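Local coordinates for protein PpBBE-like 1 D396N (Physcomitrella patens subsp. patens, PDB 6EO5) that oxidises cellobiose with oxygen as a flavin-dependent oxidase of the berberine bridge enzyme-like (VAO) family, here as an engineered variant, at residues Phe331-Asn339 with Thr424-Asp435. Sequence-based numbering, arbitrary orientation.
With FAD (flavin-adenine dinucleotide), chain C.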
loop_
_atom_site.group_PDB
_atom_site.type_symbol
_atom_site.label_atom_id
_atom_site.label_comp_id
_atom_site.label_asym_id
_atom_site.label_seq_id
_atom_site.Cartn_x
_atom_site.Cartn_y
_atom_site.Cartn_z
ATOM N N PHE A 331 -5.595 -9.946 -11.919
ATOM C CA PHE A 331 -5.333 -8.660 -12.544
ATOM C C PHE A 331 -3.847 -8.451 -12.756
ATOM O O PHE A 331 -3.008 -9.103 -12.129
ATOM C CB PHE A 331 -5.911 -7.504 -11.698
ATOM C CG PHE A 331 -5.316 -7.386 -10.304
ATOM C CD1 PHE A 331 -5.871 -8.073 -9.234
ATOM C CD2 PHE A 331 -4.231 -6.550 -10.057
ATOM C CE1 PHE A 331 -5.336 -7.952 -7.947
ATOM C CE2 PHE A 331 -3.688 -6.418 -8.770
ATOM C CZ PHE A 331 -4.238 -7.125 -7.719
ATOM N N LYS A 332 -3.540 -7.522 -13.654
ATOM C CA LYS A 332 -2.227 -6.904 -13.753
ATOM C C LYS A 332 -2.375 -5.426 -13.406
ATOM O O LYS A 332 -3.291 -4.758 -13.898
ATOM C CB LYS A 332 -1.639 -7.084 -15.151
ATOM C CG LYS A 332 -0.360 -6.306 -15.401
ATOM C CD LYS A 332 0.790 -6.827 -14.566
ATOM C CE LYS A 332 2.017 -5.979 -14.798
ATOM N NZ LYS A 332 3.102 -6.323 -13.854
ATOM N N ALA A 333 -1.496 -4.926 -12.539
ATOM C CA ALA A 333 -1.505 -3.528 -12.127
ATOM C C ALA A 333 -0.168 -2.863 -12.456
ATOM O O ALA A 333 0.893 -3.494 -12.390
ATOM C CB ALA A 333 -1.807 -3.398 -10.628
ATOM N N LYS A 334 -0.230 -1.584 -12.832
ATOM C CA LYS A 334 0.956 -0.753 -13.022
ATOM C C LYS A 334 0.700 0.604 -12.377
ATOM O O LYS A 334 -0.439 0.949 -12.053
ATOM C CB LYS A 334 1.297 -0.598 -14.512
ATOM C CG LYS A 334 1.390 -1.929 -15.251
ATOM C CD LYS A 334 1.709 -1.791 -16.734
ATOM C CE LYS A 334 3.112 -1.280 -16.986
ATOM N NZ LYS A 334 4.173 -2.242 -16.564
ATOM N N SER A 335 1.759 1.385 -12.167
ATOM C CA SER A 335 1.574 2.727 -11.613
ATOM C C SER A 335 2.610 3.681 -12.203
ATOM O O SER A 335 3.581 3.262 -12.859
ATOM C CB SER A 335 1.649 2.726 -10.078
ATOM O OG SER A 335 2.992 2.691 -9.618
ATOM N N ILE A 336 2.394 4.978 -11.963
ATOM C CA ILE A 336 3.304 6.017 -12.440
ATOM C C ILE A 336 3.062 7.271 -11.618
ATOM O O ILE A 336 2.001 7.437 -11.019
ATOM C CB ILE A 336 3.098 6.284 -13.952
ATOM C CG1 ILE A 336 4.424 6.654 -14.622
ATOM C CG2 ILE A 336 2.021 7.326 -14.178
ATOM C CD1 ILE A 336 4.339 6.679 -16.112
ATOM N N TYR A 337 4.053 8.164 -11.587
ATOM C CA TYR A 337 3.921 9.459 -10.922
ATOM C C TYR A 337 3.915 10.591 -11.947
ATOM O O TYR A 337 4.649 10.551 -12.942
ATOM C CB TYR A 337 5.049 9.688 -9.908
ATOM C CG TYR A 337 4.803 9.045 -8.565
ATOM C CD1 TYR A 337 3.893 9.605 -7.646
ATOM C CD2 TYR A 337 5.471 7.873 -8.206
ATOM C CE1 TYR A 337 3.658 8.996 -6.396
ATOM C CE2 TYR A 337 5.243 7.259 -6.976
ATOM C CZ TYR A 337 4.342 7.819 -6.078
ATOM O OH TYR A 337 4.144 7.186 -4.873
ATOM N N VAL A 338 3.082 11.596 -11.693
ATOM C CA VAL A 338 2.955 12.784 -12.530
ATOM C C VAL A 338 3.320 13.994 -11.685
ATOM O O VAL A 338 2.848 14.126 -10.548
ATOM C CB VAL A 338 1.532 12.940 -13.095
ATOM C CG1 VAL A 338 1.459 14.150 -13.997
ATOM C CG2 VAL A 338 1.107 11.676 -13.838
ATOM N N ASN A 339 4.161 14.864 -12.230
ATOM C CA ASN A 339 4.602 16.066 -11.537
ATOM C C ASN A 339 3.702 17.246 -11.886
ATOM O O ASN A 339 3.021 17.254 -12.917
ATOM C CB ASN A 339 6.042 16.406 -11.901
ATOM C CG ASN A 339 7.036 15.438 -11.316
ATOM O OD1 ASN A 339 6.748 14.715 -10.362
ATOM N ND2 ASN A 339 8.229 15.424 -11.887
ATOM N N THR A 424 6.448 11.136 -15.506
ATOM C CA THR A 424 7.775 10.721 -15.080
ATOM C C THR A 424 7.928 9.221 -15.310
ATOM O O THR A 424 6.985 8.522 -15.705
ATOM C CB THR A 424 8.018 11.032 -13.591
ATOM O OG1 THR A 424 7.368 10.039 -12.785
ATOM C CG2 THR A 424 7.495 12.408 -13.206
ATOM N N GLY A 425 9.124 8.717 -15.010
ATOM C CA GLY A 425 9.382 7.298 -14.962
ATOM C C GLY A 425 9.329 6.681 -13.580
ATOM O O GLY A 425 9.714 5.515 -13.428
ATOM N N GLN A 426 8.880 7.410 -12.558
ATOM C CA GLN A 426 8.811 6.821 -11.230
ATOM C C GLN A 426 7.466 6.144 -11.013
ATOM O O GLN A 426 6.452 6.507 -11.621
ATOM C CB GLN A 426 9.043 7.862 -10.145
ATOM C CG GLN A 426 10.140 8.852 -10.441
ATOM C CD GLN A 426 9.799 10.251 -9.891
ATOM O OE1 GLN A 426 9.380 10.410 -8.722
ATOM N NE2 GLN A 426 9.944 11.263 -10.743
ATOM N N ALA A 427 7.476 5.139 -10.144
ATOM C CA ALA A 427 6.296 4.357 -9.821
ATOM C C ALA A 427 6.230 4.155 -8.312
ATOM O O ALA A 427 7.219 4.344 -7.600
ATOM C CB ALA A 427 6.309 3.007 -10.543
ATOM N N TYR A 428 5.045 3.747 -7.838
ATOM C CA TYR A 428 4.749 3.584 -6.416
ATOM C C TYR A 428 4.870 2.108 -6.039
ATOM O O TYR A 428 4.132 1.265 -6.566
ATOM C CB TYR A 428 3.351 4.121 -6.103
ATOM C CG TYR A 428 2.881 3.935 -4.666
ATOM C CD1 TYR A 428 3.735 4.166 -3.589
ATOM C CD2 TYR A 428 1.565 3.557 -4.393
ATOM C CE1 TYR A 428 3.303 3.995 -2.289
ATOM C CE2 TYR A 428 1.116 3.389 -3.096
ATOM C CZ TYR A 428 1.983 3.615 -2.046
ATOM O OH TYR A 428 1.527 3.448 -0.756
ATOM N N GLN A 429 5.785 1.805 -5.109
ATOM C CA GLN A 429 6.174 0.420 -4.855
ATOM C C GLN A 429 5.103 -0.401 -4.144
ATOM O O GLN A 429 5.217 -1.636 -4.121
ATOM C CB GLN A 429 7.476 0.387 -4.057
ATOM C CG GLN A 429 7.526 1.337 -2.871
ATOM C CD GLN A 429 8.205 2.657 -3.198
ATOM O OE1 GLN A 429 7.892 3.308 -4.210
ATOM N NE2 GLN A 429 9.143 3.061 -2.342
ATOM N N ASN A 430 4.074 0.228 -3.559
ATOM C CA ASN A 430 2.962 -0.575 -3.066
ATOM C C ASN A 430 2.022 -1.006 -4.176
ATOM O O ASN A 430 1.180 -1.876 -3.939
ATOM C CB ASN A 430 2.165 0.158 -1.992
ATOM C CG ASN A 430 2.694 -0.095 -0.602
ATOM O OD1 ASN A 430 2.740 0.819 0.222
ATOM N ND2 ASN A 430 3.089 -1.331 -0.327
ATOM N N TYR A 431 2.136 -0.422 -5.364
ATOM C CA TYR A 431 1.491 -0.976 -6.558
ATOM C C TYR A 431 2.490 -1.820 -7.359
ATOM O O TYR A 431 2.645 -1.678 -8.570
ATOM C CB TYR A 431 0.890 0.148 -7.400
ATOM C CG TYR A 431 -0.110 0.998 -6.649
ATOM C CD1 TYR A 431 -0.823 0.481 -5.570
ATOM C CD2 TYR A 431 -0.348 2.319 -7.015
ATOM C CE1 TYR A 431 -1.741 1.250 -4.873
ATOM C CE2 TYR A 431 -1.269 3.102 -6.322
ATOM C CZ TYR A 431 -1.961 2.560 -5.245
ATOM O OH TYR A 431 -2.880 3.329 -4.547
ATOM N N ILE A 432 3.157 -2.736 -6.653
ATOM C CA ILE A 432 4.353 -3.412 -7.152
ATOM C C ILE A 432 4.139 -4.037 -8.540
ATOM O O ILE A 432 3.098 -4.642 -8.838
ATOM C CB ILE A 432 4.803 -4.447 -6.100
ATOM C CG1 ILE A 432 6.255 -4.852 -6.322
ATOM C CG2 ILE A 432 3.873 -5.651 -6.058
ATOM C CD1 ILE A 432 7.198 -3.672 -6.289
ATOM N N ASP A 433 5.144 -3.875 -9.404
ATOM C CA ASP A 433 5.043 -4.187 -10.832
ATOM C C ASP A 433 6.360 -4.811 -11.272
ATOM O O ASP A 433 7.396 -4.135 -11.269
ATOM C CB ASP A 433 4.742 -2.916 -11.634
ATOM C CG ASP A 433 4.643 -3.148 -13.151
ATOM O OD1 ASP A 433 4.870 -4.282 -13.666
ATOM O OD2 ASP A 433 4.335 -2.149 -13.834
ATOM N N ARG A 434 6.320 -6.089 -11.660
ATOM C CA ARG A 434 7.548 -6.822 -11.962
ATOM C C ARG A 434 8.285 -6.279 -13.185
ATOM O O ARG A 434 9.477 -6.562 -13.350
ATOM C CB ARG A 434 7.228 -8.304 -12.157
ATOM C CG ARG A 434 8.437 -9.205 -12.173
ATOM C CD ARG A 434 8.005 -10.657 -12.171
ATOM N NE ARG A 434 9.124 -11.593 -12.179
ATOM C CZ ARG A 434 9.017 -12.851 -11.770
ATOM N NH1 ARG A 434 7.852 -13.292 -11.324
ATOM N NH2 ARG A 434 10.064 -13.666 -11.805
ATOM N N ASP A 435 7.614 -5.503 -14.036
ATOM C CA ASP A 435 8.227 -4.901 -15.213
ATOM C C ASP A 435 8.833 -3.530 -14.953
ATOM O O ASP A 435 9.350 -2.921 -15.899
ATOM C CB ASP A 435 7.202 -4.746 -16.338
ATOM C CG ASP A 435 6.512 -6.033 -16.683
ATOM O OD1 ASP A 435 7.186 -7.086 -16.710
ATOM O OD2 ASP A 435 5.282 -5.974 -16.933
HETATM P PA FAD C . 1.624 -8.701 1.640
HETATM O O1A FAD C . 1.380 -9.382 0.302
HETATM O O2A FAD C . 1.424 -9.647 2.796
HETATM O O5B FAD C . 3.059 -7.969 1.743
HETATM C C5B FAD C . 3.606 -7.255 0.656
HETATM C C4B FAD C . 5.130 -7.298 0.691
HETATM O O4B FAD C . 5.600 -6.925 1.973
HETATM C C3B FAD C . 5.669 -8.692 0.422
HETATM O O3B FAD C . 6.919 -8.570 -0.222
HETATM C C2B FAD C . 5.885 -9.239 1.808
HETATM O O2B FAD C . 6.854 -10.257 1.825
HETATM C C1B FAD C . 6.311 -7.994 2.576
HETATM N N9A FAD C . 5.991 -8.169 4.011
HETATM C C8A FAD C . 4.771 -8.507 4.547
HETATM N N7A FAD C . 4.892 -8.589 5.890
HETATM C C5A FAD C . 6.172 -8.315 6.222
HETATM C C6A FAD C . 6.826 -8.274 7.439
HETATM N N6A FAD C . 6.155 -8.534 8.556
HETATM N N1A FAD C . 8.166 -7.957 7.483
HETATM C C2A FAD C . 8.847 -7.701 6.316
HETATM N N3A FAD C . 8.196 -7.749 5.101
HETATM C C4A FAD C . 6.876 -8.055 5.055
HETATM N N1 FAD C . -1.988 1.015 -1.092
HETATM C C2 FAD C . -2.046 2.310 -0.564
HETATM O O2 FAD C . -1.023 2.991 -0.341
HETATM N N3 FAD C . -3.283 2.854 -0.262
HETATM C C4 FAD C . -4.440 2.137 -0.485
HETATM O O4 FAD C . -5.522 2.639 -0.196
HETATM C C4X FAD C . -4.384 0.855 -1.011
HETATM N N5 FAD C . -5.542 0.129 -1.187
HETATM C C5X FAD C . -5.473 -1.235 -1.399
HETATM C C6 FAD C . -6.647 -1.980 -1.435
HETATM C C7 FAD C . -6.639 -3.381 -1.524
HETATM C C7M FAD C . -7.938 -4.155 -1.543
HETATM C C8 FAD C . -5.397 -4.028 -1.696
HETATM C C8M FAD C . -5.316 -5.526 -1.918
HETATM C C9 FAD C . -4.226 -3.248 -1.750
HETATM C C9A FAD C . -4.238 -1.852 -1.583
HETATM N N10 FAD C . -3.094 -1.048 -1.673
HETATM C C10 FAD C . -3.147 0.275 -1.277
HETATM C "C1'" FAD C . -1.741 -1.633 -1.908
HETATM C "C2'" FAD C . -1.124 -2.013 -0.566
HETATM O "O2'" FAD C . -0.597 -0.907 0.129
HETATM C "C3'" FAD C . -0.015 -3.010 -0.813
HETATM O "O3'" FAD C . -0.613 -4.107 -1.459
HETATM C "C4'" FAD C . 0.639 -3.407 0.508
HETATM O "O4'" FAD C . 2.000 -3.705 0.266
HETATM C "C5'" FAD C . -0.095 -4.586 1.143
HETATM O "O5'" FAD C . 0.538 -5.080 2.305
HETATM P P FAD C . 0.115 -6.543 2.846
HETATM O O1P FAD C . 0.801 -6.808 4.166
HETATM O O2P FAD C . -1.374 -6.751 2.921
HETATM O O3P FAD C . 0.556 -7.500 1.631
HETATM O O HOH W 1 1.799 -5.533 -11.122
HETATM O O HOH W 2 4.147 0.260 -12.804
HETATM O O HOH W 3 4.342 0.153 -10.062
#
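Asp433 OD1 takes a salt bridge from Lys332 NZ at 2.7 Å and, from the opposite face of the carboxylate, the backbone N of Asp435. The second bond closes an Asx turn. Asp433 OD2 receives Lys334 NZ on its syn lone pair, also at 2.7 Å, and a water that bridges to Ser335 N. The carboxylate is therefore held at both oxygens, which fixes its rotation and probably keeps it ionised. Lys332 NZ also pairs with Glu84. These bonds tie the flavin-lining loop 424-435 to strand 331-338, an edge strand of the seven-stranded antiparallel sheet in this VAO-type fold.

At the middle of the strand, Tyr428 N gives a nearly straight bond to Ser335 OG (2.9 Å, 165°). With chi1 of 80°, OG sits between its own backbone N and carbonyl carbon and faces the loop. Ser335 CB meets the edge of the Tyr431 ring. Beyond the serine, Tyr428 OH donates to FAD O2 at 2.6 Å, and Tyr431 CE1 lies near the flavin ring.

Tyr337 N bonds to Gln426 O. The Tyr337 side chain crosses that of Tyr428 obliquely, with Tyr337 OH 3.3 Å from Tyr428 CD1; Tyr337 OH is hydrogen-bonded to Tyr368 OH. Tyr337 O accepts twice: Thr424 N comes nearly end-on to the carbonyl, and Thr424 OG1 approaches from above its plane at 2.8 Å. Thr424 OG1 also accepts from Gln426 N at 3.0 Å, closing an ST turn.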